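Local coordinates for protein beta-N-acetylhexosaminidase (Bacteroides fragilis, PDB 4PYS) that probably removes terminal N-acetylhexosamine residues from glycoconjugates or oligosaccharides, as a glycoside hydrolase of family 20, at residues Y388-N392 against S432-W436. Numbering follows the deposited sequence.
With FMT (formic acid), chain J.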
loop_
_atom_site.group_PDB
_atom_site.type_symbol
_atom_site.label_atom_id
_atom_site.label_comp_id
_atom_site.label_asym_id
_atom_site.label_seq_id
_atom_site.Cartn_x
_atom_site.Cartn_y
_atom_site.Cartn_z
ATOM N N TYR A 388 2.066 13.782 -6.750
ATOM C CA TYR A 388 2.809 14.029 -5.514
ATOM C C TYR A 388 2.486 12.936 -4.502
ATOM O O TYR A 388 2.068 13.211 -3.362
ATOM C CB TYR A 388 2.396 15.381 -4.923
ATOM C CG TYR A 388 2.816 16.548 -5.784
ATOM C CD1 TYR A 388 4.162 16.853 -5.959
ATOM C CD2 TYR A 388 1.874 17.368 -6.405
ATOM C CE1 TYR A 388 4.562 17.916 -6.743
ATOM C CE2 TYR A 388 2.272 18.442 -7.187
ATOM C CZ TYR A 388 3.618 18.714 -7.348
ATOM O OH TYR A 388 4.030 19.780 -8.128
ATOM N N THR A 389 2.673 11.686 -4.920
ATOM C CA THR A 389 2.443 10.561 -4.028
ATOM C C THR A 389 3.725 9.834 -3.660
ATOM O O THR A 389 3.681 8.899 -2.856
ATOM C CB THR A 389 1.444 9.522 -4.616
ATOM O OG1 THR A 389 2.090 8.715 -5.622
ATOM C CG2 THR A 389 0.210 10.216 -5.206
ATOM N N TYR A 390 4.860 10.236 -4.247
ATOM C CA TYR A 390 6.145 9.617 -3.908
ATOM C C TYR A 390 6.775 10.289 -2.695
ATOM O O TYR A 390 7.484 11.293 -2.815
ATOM C CB TYR A 390 7.118 9.648 -5.089
ATOM C CG TYR A 390 6.882 8.525 -6.082
ATOM C CD1 TYR A 390 5.653 7.867 -6.149
ATOM C CD2 TYR A 390 7.897 8.116 -6.941
ATOM C CE1 TYR A 390 5.445 6.820 -7.070
ATOM C CE2 TYR A 390 7.698 7.085 -7.849
ATOM C CZ TYR A 390 6.479 6.445 -7.911
ATOM O OH TYR A 390 6.320 5.406 -8.823
ATOM N N LEU A 391 6.514 9.720 -1.525
ATOM C CA LEU A 391 6.954 10.311 -0.261
ATOM C C LEU A 391 8.459 10.236 -0.063
ATOM O O LEU A 391 9.003 10.872 0.846
ATOM C CB LEU A 391 6.212 9.631 0.899
ATOM C CG LEU A 391 4.697 9.796 0.798
ATOM C CD1 LEU A 391 3.987 8.781 1.694
ATOM C CD2 LEU A 391 4.306 11.216 1.175
ATOM N N ASN A 392 9.146 9.455 -0.901
ATOM C CA ASN A 392 10.603 9.490 -0.896
ATOM C C ASN A 392 11.165 10.812 -1.430
ATOM O O ASN A 392 12.332 11.140 -1.188
ATOM C CB ASN A 392 11.188 8.297 -1.678
ATOM C CG ASN A 392 10.529 8.114 -3.023
ATOM O OD1 ASN A 392 9.331 7.819 -3.102
ATOM N ND2 ASN A 392 11.306 8.270 -4.096
ATOM N N SER A 432 -2.586 5.490 -4.877
ATOM C CA SER A 432 -1.526 4.879 -4.081
ATOM C C SER A 432 -0.589 5.945 -3.542
ATOM O O SER A 432 -0.594 7.087 -4.011
ATOM C CB SER A 432 -0.725 3.859 -4.896
ATOM O OG SER A 432 -0.147 4.447 -6.039
ATOM N N SER A 433 0.194 5.558 -2.541
ATOM C CA SER A 433 1.247 6.398 -1.988
ATOM C C SER A 433 2.448 5.470 -1.899
ATOM O O SER A 433 2.278 4.250 -1.786
ATOM C CB SER A 433 0.860 6.881 -0.602
ATOM O OG SER A 433 0.466 5.802 0.230
ATOM N N ALA A 434 3.658 6.020 -1.972
ATOM C CA ALA A 434 4.830 5.154 -2.006
ATOM C C ALA A 434 6.012 5.714 -1.249
ATOM O O ALA A 434 6.220 6.932 -1.181
ATOM C CB ALA A 434 5.241 4.867 -3.441
ATOM N N LEU A 435 6.807 4.803 -0.707
ATOM C CA LEU A 435 8.067 5.187 -0.093
ATOM C C LEU A 435 9.162 4.314 -0.689
ATOM O O LEU A 435 9.369 3.178 -0.247
ATOM C CB LEU A 435 7.987 5.005 1.428
ATOM C CG LEU A 435 9.110 5.602 2.301
ATOM C CD1 LEU A 435 10.456 4.888 2.182
ATOM C CD2 LEU A 435 9.291 7.085 1.996
ATOM N N TRP A 436 9.850 4.837 -1.703
ATOM C CA TRP A 436 10.969 4.136 -2.323
ATOM C C TRP A 436 12.209 4.381 -1.485
ATOM O O TRP A 436 12.407 5.475 -0.969
ATOM C CB TRP A 436 11.208 4.659 -3.744
ATOM C CG TRP A 436 10.058 4.377 -4.650
ATOM C CD1 TRP A 436 9.009 5.207 -4.934
ATOM C CD2 TRP A 436 9.823 3.166 -5.379
ATOM N NE1 TRP A 436 8.136 4.583 -5.802
ATOM C CE2 TRP A 436 8.614 3.330 -6.088
ATOM C CE3 TRP A 436 10.519 1.960 -5.501
ATOM C CZ2 TRP A 436 8.085 2.328 -6.907
ATOM C CZ3 TRP A 436 9.994 0.967 -6.320
ATOM C CH2 TRP A 436 8.786 1.159 -7.010
HETATM C C FMT J . 6.852 20.778 -7.700
HETATM O O1 FMT J . 6.641 20.368 -8.838
HETATM O O2 FMT J . 7.972 20.834 -7.187
HETATM O O HOH W 1 2.172 5.828 -5.398
#
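Backbone pairing along a barrel strand can continue into the loop that follows its neighbour: after strand 381-383 and helix 386-389, Tyr390, the first residue to depart from helical geometry, makes a single parallel bridge to Ala434 of strand 428-435. The touching parts, residues 389-392 and 432-436, run 13° apart end to end. Ala434 N donates to Thr389 O (3.0 Å) and Leu391 N to Ala434 O (2.8 Å), so Ala434 is held through both its backbone polar groups by the residues flanking Tyr390. A weak bond from Trp436 N to Asn392 OD1 (3.3 Å) continues the attachment past the strand end; Asn392 ND2 hydrogen-bonds Tyr401 OH. At the other end, a water oxygen lies 2.9 Å from Thr389 OG1, to which it donates, and 2.8 Å from Ser432 OG, hydroxyls that also bond Thr385 and Gln359.

Apolar and aromatic contacts fill in around this polar frame. Leu391 CB meets Leu435 CD2 at 4.1 Å, while the Tyr390 ring lies obliquely against the five-membered ring of Trp436, centroids 4.5 Å apart and planes at 52°, with Trp436 NE1 over one face of the tyrosine.

Strand 428-435 also pairs with strand 132-138, the closure expected of the family 20 TIM barrel. The contact thus anchors a loop at the C-terminal end of this last barrel strand, where TIM barrels carry their active sites; Tyr390 OH and Asn392 ND2 each hydrogen-bond glycerol, probably from the crystallisation liquor, consistent with a pocket there.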